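Local coordinates for endo-1,4-beta-xylanase (Pseudoalteromonas haloplanktis, PDB 1H12), which is a cold-adapted family 8 glycoside hydrolase that cleaves internal beta-1,4 linkages of xylan and probably also acts on cellulose and related beta-glucans, at residues Ile205-Asp210 against Val289-His294. Sequence-based numbering, arbitrary orientation.
Sequences IPAFYD and VGLDAH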
loop_
_atom_site.group_PDB
_atom_site.type_symbol
_atom_site.label_atom_id
_atom_site.label_comp_id
_atom_site.label_asym_id
_atom_site.label_seq_id
_atom_site.Cartn_x
_atom_site.Cartn_y
_atom_site.Cartn_z
ATOM N N ILE A 205 4.136 6.546 3.509
ATOM C CA ILE A 205 2.727 6.839 3.784
ATOM C C ILE A 205 2.737 7.765 4.974
ATOM O O ILE A 205 2.616 7.322 6.129
ATOM C CB ILE A 205 1.902 5.585 3.991
ATOM C CG1 ILE A 205 2.198 4.568 2.880
ATOM C CG2 ILE A 205 0.436 5.956 4.058
ATOM C CD1 ILE A 205 1.659 3.268 3.093
ATOM N N PRO A 206 2.896 9.076 4.770
ATOM C CA PRO A 206 3.213 9.947 5.902
ATOM C C PRO A 206 2.157 9.921 7.012
ATOM O O PRO A 206 2.500 9.891 8.185
ATOM C CB PRO A 206 3.395 11.321 5.266
ATOM C CG PRO A 206 3.893 10.997 3.882
ATOM C CD PRO A 206 3.111 9.756 3.469
ATOM N N ALA A 207 0.883 9.860 6.643
ATOM C CA ALA A 207 -0.183 9.854 7.621
ATOM C C ALA A 207 -0.095 8.657 8.530
ATOM O O ALA A 207 -0.521 8.740 9.696
ATOM C CB ALA A 207 -1.533 9.914 6.934
ATOM N N PHE A 208 0.371 7.507 8.036
ATOM C CA PHE A 208 0.537 6.359 8.933
ATOM C C PHE A 208 1.478 6.717 10.088
ATOM O O PHE A 208 1.256 6.302 11.212
ATOM C CB PHE A 208 1.089 5.121 8.208
ATOM C CG PHE A 208 0.106 4.349 7.366
ATOM C CD1 PHE A 208 -1.175 4.786 7.120
ATOM C CD2 PHE A 208 0.507 3.122 6.841
ATOM C CE1 PHE A 208 -2.032 4.030 6.328
ATOM C CE2 PHE A 208 -0.326 2.400 6.042
ATOM C CZ PHE A 208 -1.598 2.841 5.773
ATOM N N TYR A 209 2.553 7.442 9.791
ATOM C CA TYR A 209 3.532 7.757 10.825
ATOM C C TYR A 209 2.916 8.700 11.868
ATOM O O TYR A 209 3.200 8.576 13.066
ATOM C CB TYR A 209 4.791 8.342 10.223
ATOM C CG TYR A 209 5.343 7.544 9.055
ATOM C CD1 TYR A 209 5.556 6.189 9.103
ATOM C CD2 TYR A 209 5.637 8.205 7.877
ATOM C CE1 TYR A 209 6.054 5.513 8.015
ATOM C CE2 TYR A 209 6.130 7.516 6.773
ATOM C CZ TYR A 209 6.339 6.190 6.828
ATOM O OH TYR A 209 6.796 5.573 5.677
ATOM N N ASP A 210 2.077 9.656 11.429
ATOM C CA ASP A 210 1.377 10.492 12.388
ATOM C C ASP A 210 0.431 9.695 13.253
ATOM O O ASP A 210 0.317 9.955 14.452
ATOM C CB ASP A 210 0.586 11.562 11.618
ATOM C CG ASP A 210 1.443 12.664 11.065
ATOM O OD1 ASP A 210 2.178 13.254 11.891
ATOM O OD2 ASP A 210 1.404 12.964 9.874
ATOM N N VAL A 289 -0.148 9.628 -1.815
ATOM C CA VAL A 289 -0.287 11.089 -1.753
ATOM C C VAL A 289 -1.770 11.453 -1.534
ATOM O O VAL A 289 -2.069 12.324 -0.722
ATOM C CB VAL A 289 0.317 11.750 -2.989
ATOM C CG1 VAL A 289 0.046 13.246 -3.004
ATOM C CG2 VAL A 289 1.804 11.508 -3.069
ATOM N N GLY A 290 -2.671 10.809 -2.260
ATOM C CA GLY A 290 -4.114 11.010 -2.037
ATOM C C GLY A 290 -4.518 10.658 -0.606
ATOM O O GLY A 290 -5.274 11.385 0.040
ATOM N N LEU A 291 -4.065 9.494 -0.123
ATOM C CA LEU A 291 -4.317 9.085 1.228
ATOM C C LEU A 291 -3.875 10.175 2.216
ATOM O O LEU A 291 -4.618 10.575 3.104
ATOM C CB LEU A 291 -3.629 7.729 1.480
ATOM C CG LEU A 291 -3.763 7.076 2.819
ATOM C CD1 LEU A 291 -3.226 5.641 2.704
ATOM C CD2 LEU A 291 -3.064 7.778 3.966
ATOM N N ASP A 292 -2.642 10.637 2.047
ATOM C CA ASP A 292 -2.088 11.617 2.946
ATOM C C ASP A 292 -2.885 12.916 2.899
ATOM O O ASP A 292 -3.157 13.541 3.953
ATOM C CB ASP A 292 -0.635 11.863 2.680
ATOM C CG ASP A 292 0.022 12.614 3.813
ATOM O OD1 ASP A 292 0.474 13.778 3.606
ATOM O OD2 ASP A 292 0.084 12.058 4.926
ATOM N N ALA A 293 -3.225 13.361 1.695
ATOM C CA ALA A 293 -4.012 14.573 1.580
ATOM C C ALA A 293 -5.355 14.451 2.303
ATOM O O ALA A 293 -5.800 15.354 2.992
ATOM C CB ALA A 293 -4.228 14.900 0.103
ATOM N N HIS A 294 -6.039 13.328 2.090
ATOM C CA HIS A 294 -7.341 13.087 2.709
ATOM C C HIS A 294 -7.216 13.049 4.215
ATOM O O HIS A 294 -7.951 13.738 4.952
ATOM C CB HIS A 294 -7.919 11.772 2.175
ATOM C CG HIS A 294 -9.308 11.518 2.622
ATOM N ND1 HIS A 294 -9.860 10.256 2.660
ATOM C CD2 HIS A 294 -10.291 12.358 3.030
ATOM C CE1 HIS A 294 -11.124 10.349 3.075
ATOM N NE2 HIS A 294 -11.417 11.625 3.314
#
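D292 and L291, neighbours on helix 283-296, meet the start of helix 206-215 at A207 and P206, and at I205 in the N-cap position just before it, a buried helix-helix contact in the (alpha/alpha)6 barrel of family 8 glycoside hydrolases. The axes of the two short segments come within 9.3 Å at 43°, and a close approach suits A207, whose methyl takes little space: its CA lies 5.3 Å from CA of D292.

D292 brings its carboxylate to the start of the opposing helix. With CG anti to its own backbone N (chi1 -166°), OD2 lies 2.9 Å from the backbone N of A207 and also touches the A207 methyl; P206 turns its ring CB to the same oxygen at 3.4 Å. Proline fits a first turn, where its missing N-H costs no helical bond. Buried here, the carboxylate has strong partners beyond the two helices: OD1 is hydrogen-bonded to H302, and OD2 forms a salt bridge with R233, which also pairs with D210. An alanine in place of D292 would probably leave H302 without this carboxylate partner, deprive R233 of one carboxylate partner and open a gap beside P206.

L291 supplies the apolar half. Its forked end suits a spot with several hydrophobic neighbours: CD2 lies 4.0 Å from CB of A207, while CD1 approaches CE1 of F208 obliquely at 4.1 Å. I205 completes the cluster: its CG2 lies 3.9 Å from CD1 of L291 and sits over the centre of the F208 ring, 3.6 Å above its plane.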